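Local coordinates for tyrosinase (Burkholderia thailandensis, PDB 5ZRD), which uses a pair of copper ions to hydroxylate monophenols and oxidise the resulting catechols, and is notable for making catechol derivatives efficiently at acidic pH, at residues L211-D223 against N278-G290. Sequence-based numbering, arbitrary orientation.
With CU (copper (II) ion), chain K.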
loop_
_atom_site.group_PDB
_atom_site.type_symbol
_atom_site.label_atom_id
_atom_site.label_comp_id
_atom_site.label_asym_id
_atom_site.label_seq_id
_atom_site.Cartn_x
_atom_site.Cartn_y
_atom_site.Cartn_z
ATOM N N LEU A 211 -29.804 -19.930 33.725
ATOM C CA LEU A 211 -28.588 -20.480 33.156
ATOM C C LEU A 211 -27.415 -19.506 33.358
ATOM O O LEU A 211 -26.276 -19.934 33.693
ATOM C CB LEU A 211 -28.812 -20.758 31.668
ATOM C CG LEU A 211 -29.651 -21.999 31.347
ATOM C CD1 LEU A 211 -29.935 -22.076 29.853
ATOM C CD2 LEU A 211 -28.961 -23.276 31.807
ATOM N N LEU A 212 -27.668 -18.214 33.157
ATOM C CA LEU A 212 -26.592 -17.243 33.259
ATOM C C LEU A 212 -26.145 -17.203 34.726
ATOM O O LEU A 212 -24.961 -17.214 35.021
ATOM C CB LEU A 212 -27.076 -15.886 32.740
ATOM C CG LEU A 212 -26.203 -14.672 33.078
ATOM C CD1 LEU A 212 -24.789 -14.849 32.557
ATOM C CD2 LEU A 212 -26.791 -13.417 32.507
ATOM N N ASN A 213 -27.084 -17.212 35.650
ATOM C CA ASN A 213 -26.711 -17.003 37.051
ATOM C C ASN A 213 -25.887 -18.200 37.509
ATOM O O ASN A 213 -24.874 -18.095 38.230
ATOM C CB ASN A 213 -27.929 -16.720 37.940
ATOM C CG ASN A 213 -28.358 -15.277 37.823
ATOM O OD1 ASN A 213 -27.524 -14.420 37.497
ATOM N ND2 ASN A 213 -29.636 -15.007 38.048
ATOM N N SER A 214 -26.278 -19.331 36.981
ATOM C CA SER A 214 -25.643 -20.573 37.359
ATOM C C SER A 214 -24.217 -20.657 36.768
ATOM O O SER A 214 -23.269 -21.102 37.439
ATOM C CB SER A 214 -26.555 -21.697 36.934
ATOM O OG SER A 214 -25.801 -22.849 36.733
ATOM N N ASN A 215 -24.054 -20.226 35.511
ATOM C CA ASN A 215 -22.719 -20.089 34.873
ATOM C C ASN A 215 -21.877 -19.106 35.691
ATOM O O ASN A 215 -20.742 -19.417 36.024
ATOM C CB ASN A 215 -22.848 -19.643 33.414
ATOM C CG ASN A 215 -21.593 -19.744 32.575
ATOM O OD1 ASN A 215 -21.244 -18.811 31.838
ATOM N ND2 ASN A 215 -20.920 -20.864 32.644
ATOM N N VAL A 216 -22.441 -17.983 36.116
ATOM C CA VAL A 216 -21.610 -17.049 36.837
ATOM C C VAL A 216 -21.173 -17.704 38.149
ATOM O O VAL A 216 -20.005 -17.536 38.561
ATOM C CB VAL A 216 -22.322 -15.705 37.043
ATOM C CG1 VAL A 216 -21.645 -14.852 38.102
ATOM C CG2 VAL A 216 -22.401 -14.945 35.724
ATOM N N ARG A 217 -22.071 -18.478 38.785
ATOM C CA ARG A 217 -21.711 -19.086 40.108
ATOM C C ARG A 217 -20.592 -20.132 39.956
ATOM O O ARG A 217 -19.715 -20.276 40.821
ATOM C CB ARG A 217 -22.941 -19.728 40.746
ATOM C CG ARG A 217 -23.964 -18.748 41.304
ATOM C CD ARG A 217 -25.126 -19.510 41.935
ATOM N NE ARG A 217 -24.677 -20.187 43.151
ATOM C CZ ARG A 217 -25.187 -21.328 43.628
ATOM N NH1 ARG A 217 -26.330 -21.808 43.156
ATOM N NH2 ARG A 217 -24.500 -22.013 44.524
ATOM N N ALA A 218 -20.640 -20.870 38.853
ATOM C CA ALA A 218 -19.686 -21.947 38.572
ATOM C C ALA A 218 -18.308 -21.352 38.291
ATOM O O ALA A 218 -17.324 -21.851 38.751
ATOM C CB ALA A 218 -20.146 -22.777 37.391
ATOM N N TRP A 219 -18.262 -20.329 37.460
ATOM C CA TRP A 219 -17.017 -19.617 37.202
ATOM C C TRP A 219 -16.413 -19.101 38.512
ATOM O O TRP A 219 -15.213 -19.265 38.756
ATOM C CB TRP A 219 -17.258 -18.456 36.246
ATOM C CG TRP A 219 -17.124 -18.779 34.791
ATOM C CD1 TRP A 219 -18.115 -19.167 33.937
ATOM C CD2 TRP A 219 -15.949 -18.645 33.990
ATOM N NE1 TRP A 219 -17.635 -19.286 32.663
ATOM C CE2 TRP A 219 -16.307 -18.986 32.665
ATOM C CE3 TRP A 219 -14.621 -18.308 34.255
ATOM C CZ2 TRP A 219 -15.398 -18.951 31.615
ATOM C CZ3 TRP A 219 -13.716 -18.296 33.214
ATOM C CH2 TRP A 219 -14.097 -18.620 31.915
ATOM N N LEU A 220 -17.242 -18.488 39.356
ATOM C CA LEU A 220 -16.745 -17.966 40.651
ATOM C C LEU A 220 -16.268 -19.104 41.564
ATOM O O LEU A 220 -15.209 -19.013 42.195
ATOM C CB LEU A 220 -17.850 -17.150 41.314
ATOM C CG LEU A 220 -18.085 -15.784 40.677
ATOM C CD1 LEU A 220 -19.418 -15.235 41.122
ATOM C CD2 LEU A 220 -16.972 -14.821 41.047
ATOM N N LYS A 221 -17.047 -20.173 41.621
ATOM C CA LYS A 221 -16.663 -21.329 42.400
ATOM C C LYS A 221 -15.382 -21.969 41.860
ATOM O O LYS A 221 -14.491 -22.206 42.636
ATOM C CB LYS A 221 -17.761 -22.393 42.405
ATOM C CG LYS A 221 -17.556 -23.447 43.479
ATOM C CD LYS A 221 -18.701 -24.442 43.599
ATOM C CE LYS A 221 -18.490 -25.445 44.721
ATOM N NZ LYS A 221 -19.031 -26.789 44.381
ATOM N N GLY A 222 -15.281 -22.238 40.551
ATOM C CA GLY A 222 -14.192 -23.100 40.015
ATOM C C GLY A 222 -14.616 -24.569 39.909
ATOM O O GLY A 222 -13.802 -25.476 39.677
ATOM N N ASP A 223 -15.918 -24.808 40.058
ATOM C CA ASP A 223 -16.510 -26.136 39.940
ATOM C C ASP A 223 -18.026 -25.916 39.788
ATOM O O ASP A 223 -18.439 -24.745 39.863
ATOM C CB ASP A 223 -16.159 -26.969 41.184
ATOM C CG ASP A 223 -15.933 -28.415 40.859
ATOM O OD1 ASP A 223 -16.628 -28.905 39.928
ATOM O OD2 ASP A 223 -15.058 -29.023 41.532
ATOM N N ASN A 278 -11.141 -10.724 32.707
ATOM C CA ASN A 278 -11.336 -11.532 31.514
ATOM C C ASN A 278 -12.378 -12.631 31.778
ATOM O O ASN A 278 -13.308 -12.806 30.958
ATOM C CB ASN A 278 -10.016 -12.106 31.013
ATOM C CG ASN A 278 -9.134 -11.075 30.353
ATOM O OD1 ASN A 278 -9.483 -9.895 30.295
ATOM N ND2 ASN A 278 -7.989 -11.508 29.857
ATOM N N ASP A 279 -12.272 -13.325 32.909
ATOM C CA ASP A 279 -13.213 -14.427 33.217
ATOM C C ASP A 279 -14.665 -13.972 33.201
ATOM O O ASP A 279 -15.530 -14.671 32.662
ATOM C CB ASP A 279 -12.905 -15.061 34.583
ATOM C CG ASP A 279 -11.509 -15.709 34.653
ATOM O OD1 ASP A 279 -10.903 -16.055 33.597
ATOM O OD2 ASP A 279 -11.015 -15.873 35.787
ATOM N N ILE A 280 -14.935 -12.795 33.771
ATOM C CA ILE A 280 -16.287 -12.347 33.987
ATOM C C ILE A 280 -16.860 -11.999 32.613
ATOM O O ILE A 280 -17.989 -12.290 32.333
ATOM C CB ILE A 280 -16.361 -11.175 35.004
ATOM C CG1 ILE A 280 -16.068 -11.599 36.450
ATOM C CG2 ILE A 280 -17.688 -10.454 34.941
ATOM C CD1 ILE A 280 -16.975 -12.700 37.011
ATOM N N HIS A 281 -16.084 -11.341 31.779
ATOM C CA HIS A 281 -16.475 -11.118 30.424
ATOM C C HIS A 281 -16.848 -12.443 29.742
ATOM O O HIS A 281 -17.804 -12.487 29.031
ATOM C CB HIS A 281 -15.320 -10.472 29.656
ATOM C CG HIS A 281 -15.264 -8.986 29.753
ATOM N ND1 HIS A 281 -15.777 -8.170 28.765
ATOM C CD2 HIS A 281 -14.693 -8.175 30.673
ATOM C CE1 HIS A 281 -15.509 -6.915 29.069
ATOM N NE2 HIS A 281 -14.890 -6.881 30.269
ATOM N N LEU A 282 -16.045 -13.498 29.869
ATOM C CA LEU A 282 -16.348 -14.690 29.118
ATOM C C LEU A 282 -17.591 -15.386 29.698
ATOM O O LEU A 282 -18.385 -15.940 28.967
ATOM C CB LEU A 282 -15.144 -15.634 29.104
ATOM C CG LEU A 282 -13.874 -15.116 28.439
ATOM C CD1 LEU A 282 -13.000 -16.265 27.963
ATOM C CD2 LEU A 282 -14.151 -14.168 27.284
ATOM N N ALA A 283 -17.747 -15.401 31.007
ATOM C CA ALA A 283 -18.900 -16.053 31.626
ATOM C C ALA A 283 -20.197 -15.355 31.194
ATOM O O ALA A 283 -21.141 -15.973 30.667
ATOM C CB ALA A 283 -18.746 -16.034 33.121
ATOM N N VAL A 284 -20.241 -14.045 31.399
ATOM C CA VAL A 284 -21.390 -13.247 31.027
ATOM C C VAL A 284 -21.571 -13.232 29.504
ATOM O O VAL A 284 -22.695 -13.143 29.013
ATOM C CB VAL A 284 -21.231 -11.829 31.578
ATOM C CG1 VAL A 284 -22.255 -10.896 30.957
ATOM C CG2 VAL A 284 -21.328 -11.811 33.094
ATOM N N GLY A 285 -20.485 -13.291 28.743
ATOM C CA GLY A 285 -20.527 -13.078 27.268
ATOM C C GLY A 285 -20.513 -14.360 26.423
ATOM O O GLY A 285 -20.347 -14.260 25.190
ATOM N N GLY A 286 -20.633 -15.548 27.032
ATOM C CA GLY A 286 -21.069 -16.754 26.296
ATOM C C GLY A 286 -20.300 -18.050 26.547
ATOM O O GLY A 286 -20.626 -19.076 25.899
ATOM N N PHE A 287 -19.303 -18.075 27.439
ATOM C CA PHE A 287 -18.564 -19.316 27.732
ATOM C C PHE A 287 -19.102 -20.002 29.004
ATOM O O PHE A 287 -19.101 -19.425 30.130
ATOM C CB PHE A 287 -17.080 -19.006 27.895
ATOM C CG PHE A 287 -16.419 -18.543 26.631
ATOM C CD1 PHE A 287 -16.625 -17.262 26.164
ATOM C CD2 PHE A 287 -15.606 -19.391 25.905
ATOM C CE1 PHE A 287 -16.041 -16.831 24.986
ATOM C CE2 PHE A 287 -14.987 -18.947 24.748
ATOM C CZ PHE A 287 -15.215 -17.671 24.289
ATOM N N ASP A 288 -19.587 -21.226 28.810
ATOM C CA ASP A 288 -19.912 -22.183 29.878
ATOM C C ASP A 288 -18.649 -22.505 30.628
ATOM O O ASP A 288 -17.705 -22.892 29.961
ATOM C CB ASP A 288 -20.399 -23.502 29.228
ATOM C CG ASP A 288 -21.626 -24.103 29.913
ATOM O OD1 ASP A 288 -22.039 -23.675 31.019
ATOM O OD2 ASP A 288 -22.204 -25.033 29.310
ATOM N N TYR A 289 -18.575 -22.394 31.971
ATOM C CA TYR A 289 -17.323 -22.876 32.669
ATOM C C TYR A 289 -17.036 -24.332 32.267
ATOM O O TYR A 289 -15.863 -24.731 32.118
ATOM C CB TYR A 289 -17.369 -22.812 34.200
ATOM C CG TYR A 289 -16.008 -22.877 34.862
ATOM C CD1 TYR A 289 -15.057 -21.895 34.611
ATOM C CD2 TYR A 289 -15.653 -23.902 35.740
ATOM C CE1 TYR A 289 -13.805 -21.920 35.213
ATOM C CE2 TYR A 289 -14.393 -23.954 36.330
ATOM C CZ TYR A 289 -13.464 -22.950 36.081
ATOM O OH TYR A 289 -12.218 -22.931 36.670
ATOM N N GLY A 290 -18.110 -25.097 32.071
ATOM C CA GLY A 290 -18.025 -26.391 31.411
ATOM C C GLY A 290 -17.287 -27.379 32.289
ATOM O O GLY A 290 -17.324 -27.269 33.520
HETATM CU CU CU K . -13.682 -5.349 30.702
#
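Trp219 is held on both faces by residues of 278-290, a compact example of one large aromatic side chain joining two helices. Over one face of its five-membered ring sits Ala283, whose CB lies 3.4 Å from the ring centroid in a CH-pi contact. Tyr289 covers the opposite face: its CB makes a second CH-pi contact, and its ring turns an edge to the indole in a T-shaped pair, with planes 63° apart and CD1 3.4 Å from Trp219 CD2. With CG anti to the backbone N (chi1 -162°), the phenol ring of Tyr289 is carried back over Ala218 and Trp219 toward Gly222, whose C lies 3.6 Å from Tyr289 CE2.

Beyond the indole, Val216 CG2 meets Val284 CG2 at 4.2 Å, and Leu212 CD1 packs against the backbone of Val284. The axes of the two helical segments run nearly antiparallel (153°) and come within 9.2 Å at their closest; both helices belong to the helical core of the di-copper domain. Helix 274-285 supplies copper ligands: His281 NE2 binds its ion at 2.0 Å, alongside His277 and His320, on a side of the helix turned from Trp219.

A Schellman motif at Gly286 ends this helix and leads the chain back beside the indole. There Trp219 NE1 donates a nearly straight hydrogen bond to Phe287 O (2.9 Å); the acceptor oxygen lies close to the indole plane, although the donor stands above the carbonyl plane, and the bond, with the packing on both faces, limits rotation of the indole. At the far rim, Asp279 CB touches Trp219 CZ3, while its carboxylate hydrogen-bonds to Ser465 and His463. Tyr289 OH likewise shares hydrogen bonds with Tyr460 OH and His463, tying both residues to strand 456-466.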